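Local coordinates for protein branched-chain-amino-acid aminotransferase (Pseudomonas aeruginosa, PDB 6NST) that probably catalyses the pyridoxal-phosphate-dependent transfer of amino groups between leucine, isoleucine or valine and 2-oxoglutarate in branched-chain amino acid biosynthesis, at residues 148-160 with 210-222. The protein carries 1 engineered substitution. Sequence-based numbering, arbitrary orientation.
Sequences TRHHVNISMTRAK and TPEVTACLNGITR. With SO4 (sulfate ion), chain G.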
loop_
_atom_site.group_PDB
_atom_site.type_symbol
_atom_site.label_atom_id
_atom_site.label_comp_id
_atom_site.label_asym_id
_atom_site.label_seq_id
_atom_site.Cartn_x
_atom_site.Cartn_y
_atom_site.Cartn_z
ATOM N N THR A 148 -2.012 2.560 12.936
ATOM C CA THR A 148 -1.267 1.510 12.256
ATOM C C THR A 148 0.117 1.359 12.877
ATOM O O THR A 148 0.775 2.348 13.211
ATOM C CB THR A 148 -1.153 1.835 10.767
ATOM O OG1 THR A 148 -2.464 2.020 10.219
ATOM C CG2 THR A 148 -0.456 0.715 10.021
ATOM N N ARG A 149 0.551 0.112 13.044
ATOM C CA ARG A 149 1.857 -0.159 13.626
ATOM C C ARG A 149 2.968 0.281 12.666
ATOM O O ARG A 149 2.736 0.564 11.489
ATOM C CB ARG A 149 1.983 -1.645 13.976
ATOM C CG ARG A 149 3.094 -1.991 14.969
ATOM C CD ARG A 149 3.053 -1.102 16.205
ATOM N NE ARG A 149 4.046 -1.501 17.201
ATOM C CZ ARG A 149 4.255 -0.861 18.349
ATOM N NH1 ARG A 149 3.545 0.217 18.650
ATOM N NH2 ARG A 149 5.177 -1.298 19.195
ATOM N N HIS A 150 4.191 0.336 13.193
ATOM C CA HIS A 150 5.322 0.892 12.461
ATOM C C HIS A 150 5.551 0.168 11.137
ATOM O O HIS A 150 5.307 -1.033 11.004
ATOM C CB HIS A 150 6.589 0.821 13.314
ATOM C CG HIS A 150 6.646 1.849 14.400
ATOM N ND1 HIS A 150 6.790 3.195 14.142
ATOM C CD2 HIS A 150 6.587 1.728 15.747
ATOM C CE1 HIS A 150 6.812 3.860 15.283
ATOM N NE2 HIS A 150 6.692 2.993 16.273
ATOM N N HIS A 151 6.040 0.925 10.157
ATOM C CA HIS A 151 6.330 0.430 8.817
ATOM C C HIS A 151 7.808 0.072 8.724
ATOM O O HIS A 151 8.667 0.863 9.126
ATOM C CB HIS A 151 5.959 1.492 7.780
ATOM C CG HIS A 151 6.089 1.039 6.358
ATOM N ND1 HIS A 151 7.303 0.950 5.712
ATOM C CD2 HIS A 151 5.152 0.684 5.448
ATOM C CE1 HIS A 151 7.109 0.541 4.471
ATOM N NE2 HIS A 151 5.813 0.373 4.285
ATOM N N VAL A 152 8.099 -1.113 8.178
ATOM C CA VAL A 152 9.454 -1.663 8.220
ATOM C C VAL A 152 10.470 -0.805 7.482
ATOM O O VAL A 152 11.677 -0.976 7.685
ATOM C CB VAL A 152 9.474 -3.097 7.653
ATOM C CG1 VAL A 152 8.638 -4.020 8.518
ATOM C CG2 VAL A 152 8.984 -3.104 6.212
ATOM N N ASN A 153 10.027 0.102 6.613
ATOM C CA ASN A 153 10.943 0.989 5.911
ATOM C C ASN A 153 10.798 2.445 6.330
ATOM O O ASN A 153 11.444 3.317 5.737
ATOM C CB ASN A 153 10.760 0.865 4.394
ATOM C CG ASN A 153 11.943 1.417 3.625
ATOM O OD1 ASN A 153 13.060 1.456 4.139
ATOM N ND2 ASN A 153 11.702 1.864 2.397
ATOM N N ILE A 154 9.968 2.735 7.324
ATOM C CA ILE A 154 9.875 4.071 7.899
ATOM C C ILE A 154 10.634 4.155 9.213
ATOM O O ILE A 154 11.432 5.069 9.425
ATOM C CB ILE A 154 8.396 4.478 8.077
ATOM C CG1 ILE A 154 7.699 4.535 6.717
ATOM C CG2 ILE A 154 8.302 5.812 8.798
ATOM C CD1 ILE A 154 6.230 4.908 6.790
ATOM N N SER A 155 10.402 3.203 10.108
ATOM C CA SER A 155 11.178 3.077 11.328
ATOM C C SER A 155 11.835 1.705 11.359
ATOM O O SER A 155 11.370 0.758 10.716
ATOM C CB SER A 155 10.311 3.284 12.576
ATOM O OG SER A 155 9.256 2.345 12.629
ATOM N N MET A 156 12.931 1.612 12.101
ATOM C CA MET A 156 13.729 0.392 12.157
ATOM C C MET A 156 13.119 -0.527 13.207
ATOM O O MET A 156 13.406 -0.408 14.401
ATOM C CB MET A 156 15.183 0.735 12.452
ATOM C CG MET A 156 15.804 1.685 11.424
ATOM S SD MET A 156 15.867 1.005 9.744
ATOM C CE MET A 156 14.437 1.768 8.973
ATOM N N THR A 157 12.273 -1.456 12.753
ATOM C CA THR A 157 11.442 -2.250 13.648
ATOM C C THR A 157 12.230 -3.271 14.459
ATOM O O THR A 157 11.683 -3.815 15.426
ATOM C CB THR A 157 10.345 -2.960 12.848
ATOM O OG1 THR A 157 10.936 -3.776 11.830
ATOM C CG2 THR A 157 9.416 -1.939 12.197
ATOM N N ARG A 158 13.486 -3.544 14.103
ATOM C CA ARG A 158 14.315 -4.447 14.892
ATOM C C ARG A 158 15.066 -3.738 16.009
ATOM O O ARG A 158 15.594 -4.408 16.904
ATOM C CB ARG A 158 15.328 -5.172 13.997
ATOM C CG ARG A 158 14.712 -5.892 12.812
ATOM C CD ARG A 158 13.502 -6.709 13.231
ATOM N NE ARG A 158 12.864 -7.359 12.090
ATOM C CZ ARG A 158 11.623 -7.831 12.100
ATOM N NH1 ARG A 158 10.878 -7.718 13.191
ATOM N NH2 ARG A 158 11.124 -8.408 11.015
ATOM N N ALA A 159 15.140 -2.413 15.970
ATOM C CA ALA A 159 15.787 -1.641 17.018
ATOM C C ALA A 159 14.743 -1.151 18.010
ATOM O O ALA A 159 13.620 -0.807 17.631
ATOM C CB ALA A 159 16.553 -0.453 16.434
ATOM N N LYS A 160 15.117 -1.133 19.287
ATOM C CA LYS A 160 14.251 -0.618 20.344
ATOM C C LYS A 160 14.670 0.827 20.601
ATOM O O LYS A 160 15.448 1.134 21.503
ATOM C CB LYS A 160 14.352 -1.491 21.591
ATOM C CG LYS A 160 13.276 -1.233 22.629
ATOM C CD LYS A 160 13.285 -2.304 23.712
ATOM C CE LYS A 160 12.145 -2.096 24.697
ATOM N NZ LYS A 160 12.079 -3.176 25.720
ATOM N N THR A 210 1.581 -17.323 16.151
ATOM C CA THR A 210 2.085 -16.004 16.492
ATOM C C THR A 210 2.551 -15.336 15.209
ATOM O O THR A 210 2.986 -16.025 14.279
ATOM C CB THR A 210 3.233 -16.080 17.515
ATOM O OG1 THR A 210 3.618 -14.760 17.914
ATOM C CG2 THR A 210 4.443 -16.805 16.933
ATOM N N PRO A 211 2.437 -14.011 15.111
ATOM C CA PRO A 211 2.909 -13.327 13.902
ATOM C C PRO A 211 4.398 -13.551 13.694
ATOM O O PRO A 211 5.191 -13.504 14.636
ATOM C CB PRO A 211 2.594 -11.852 14.181
ATOM C CG PRO A 211 1.492 -11.884 15.189
ATOM C CD PRO A 211 1.760 -13.089 16.041
ATOM N N GLU A 212 4.766 -13.819 12.444
ATOM C CA GLU A 212 6.170 -13.980 12.101
ATOM C C GLU A 212 6.924 -12.677 12.345
ATOM O O GLU A 212 6.356 -11.584 12.280
ATOM C CB GLU A 212 6.308 -14.416 10.642
ATOM C CG GLU A 212 5.012 -14.296 9.852
ATOM C CD GLU A 212 5.172 -14.668 8.391
ATOM O OE1 GLU A 212 5.724 -15.752 8.107
ATOM O OE2 GLU A 212 4.746 -13.873 7.527
ATOM N N VAL A 213 8.217 -12.802 12.643
ATOM C CA VAL A 213 9.063 -11.645 12.917
ATOM C C VAL A 213 9.118 -10.774 11.670
ATOM O O VAL A 213 10.125 -10.751 10.952
ATOM C CB VAL A 213 10.471 -12.073 13.363
ATOM C CG1 VAL A 213 11.203 -10.906 14.012
ATOM C CG2 VAL A 213 10.388 -13.254 14.315
ATOM N N THR A 214 8.031 -10.050 11.406
ATOM C CA THR A 214 7.875 -9.299 10.169
ATOM C C THR A 214 8.000 -7.805 10.436
ATOM O O THR A 214 9.069 -7.218 10.241
ATOM C CB THR A 214 6.523 -9.618 9.528
ATOM O OG1 THR A 214 6.155 -10.967 9.842
ATOM C CG2 THR A 214 6.602 -9.478 8.027
ATOM N N ALA A 215 6.914 -7.184 10.887
ATOM C CA ALA A 215 6.916 -5.777 11.259
ATOM C C ALA A 215 6.813 -5.566 12.763
ATOM O O ALA A 215 6.824 -4.415 13.217
ATOM C CB ALA A 215 5.774 -5.043 10.548
ATOM N N CYS A 216 6.709 -6.639 13.545
ATOM C CA CYS A 216 6.674 -6.547 14.995
ATOM C C CYS A 216 8.084 -6.675 15.568
ATOM O O CYS A 216 9.044 -6.998 14.864
ATOM C CB CYS A 216 5.759 -7.623 15.580
ATOM S SG CYS A 216 6.349 -9.320 15.344
ATOM N N LEU A 217 8.203 -6.418 16.867
ATOM C CA LEU A 217 9.494 -6.510 17.533
ATOM C C LEU A 217 9.832 -7.963 17.840
ATOM O O LEU A 217 8.980 -8.731 18.297
ATOM C CB LEU A 217 9.498 -5.691 18.824
ATOM C CG LEU A 217 10.834 -5.642 19.574
ATOM C CD1 LEU A 217 11.907 -4.968 18.730
ATOM C CD2 LEU A 217 10.684 -4.939 20.915
ATOM N N ASN A 218 11.086 -8.337 17.577
ATOM C CA ASN A 218 11.600 -9.665 17.914
ATOM C C ASN A 218 11.818 -9.712 19.424
ATOM O O ASN A 218 12.935 -9.589 19.933
ATOM C CB ASN A 218 12.887 -9.950 17.146
ATOM C CG ASN A 218 13.283 -11.415 17.183
ATOM O OD1 ASN A 218 12.799 -12.183 18.014
ATOM N ND2 ASN A 218 14.172 -11.808 16.278
ATOM N N GLY A 219 10.718 -9.890 20.152
ATOM C CA GLY A 219 10.772 -9.800 21.600
ATOM C C GLY A 219 11.547 -10.950 22.218
ATOM O O GLY A 219 11.406 -12.110 21.824
ATOM N N ILE A 220 12.380 -10.616 23.205
ATOM C CA ILE A 220 13.146 -11.636 23.912
ATOM C C ILE A 220 12.215 -12.581 24.660
ATOM O O ILE A 220 12.443 -13.795 24.694
ATOM C CB ILE A 220 14.171 -10.975 24.850
ATOM C CG1 ILE A 220 15.232 -10.234 24.033
ATOM C CG2 ILE A 220 14.819 -12.010 25.765
ATOM C CD1 ILE A 220 16.283 -9.545 24.872
ATOM N N THR A 221 11.146 -12.046 25.257
ATOM C CA THR A 221 10.169 -12.900 25.924
ATOM C C THR A 221 9.454 -13.794 24.920
ATOM O O THR A 221 9.148 -14.956 25.216
ATOM C CB THR A 221 9.157 -12.050 26.691
ATOM O OG1 THR A 221 9.850 -11.094 27.502
ATOM C CG2 THR A 221 8.288 -12.927 27.584
ATOM N N ARG A 222 9.172 -13.264 23.729
ATOM C CA ARG A 222 8.637 -14.094 22.657
ATOM C C ARG A 222 9.599 -15.223 22.309
ATOM O O ARG A 222 9.177 -16.362 22.087
ATOM C CB ARG A 222 8.351 -13.229 21.430
ATOM C CG ARG A 222 7.975 -14.003 20.183
ATOM C CD ARG A 222 7.964 -13.086 18.967
ATOM N NE ARG A 222 7.463 -13.763 17.777
ATOM C CZ ARG A 222 8.212 -14.502 16.967
ATOM N NH1 ARG A 222 9.506 -14.665 17.217
ATOM N NH2 ARG A 222 7.665 -15.080 15.907
HETATM S S SO4 G . 10.525 -7.943 25.154
HETATM O O1 SO4 G . 11.842 -8.115 24.549
HETATM O O2 SO4 G . 10.631 -7.061 26.307
HETATM O O3 SO4 G . 9.605 -7.360 24.177
HETATM O O4 SO4 G . 10.018 -9.244 25.582
HETATM O O HOH W 1 3.702 -3.769 12.451
#
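Arg158 sends its guanidinium into a bend of 210-222 where backbone carbonyls gather. Its CB points away from that segment, but the chain bends at chi2 (-47°) and brings the head back. Arg158 NH1 lies 2.6 Å from Cys216 O, which sits at the guanidinium edge, but the angle is poor for a hydrogen bond. Thr214 O approaches obliquely. The attraction is probably mainly electrostatic; Val213 and Thr214 are poorly ordered, so finer detail is doubtful. Val213 CG1 and Thr157 OG1 lie over opposite guanidinium faces, each toward the rim. Arg158 N donates a hydrogen bond to Asp244 of a second subunit.

One apolar pair flanks this: Val152 CG1 meets Ala215 CB at 3.7 Å. Methyls also pack on carbonyls, Thr157 CG2 on Ala215 O and Leu217 CD1 on Thr157 O. A water weakly bridges His150 O and Ala215 O.

Sulfate, probably from the crystallisation liquor, occupies the start of helix 220-231, with Gly219 as N-cap. Ile220 N, Thr221 N and Thr221 OG1 donate hydrogen bonds to it; Arg61 and Thr257 are also hydrogen-bonded to it. Pyridoxal phosphate is absent here. The sulfate probably stands where its phosphate would be expected, Lys160 being the predicted attachment residue.

The contact joins the loop between strand 140-145 and helix 166-177 to the link from strand 207-210 into helix 220-231.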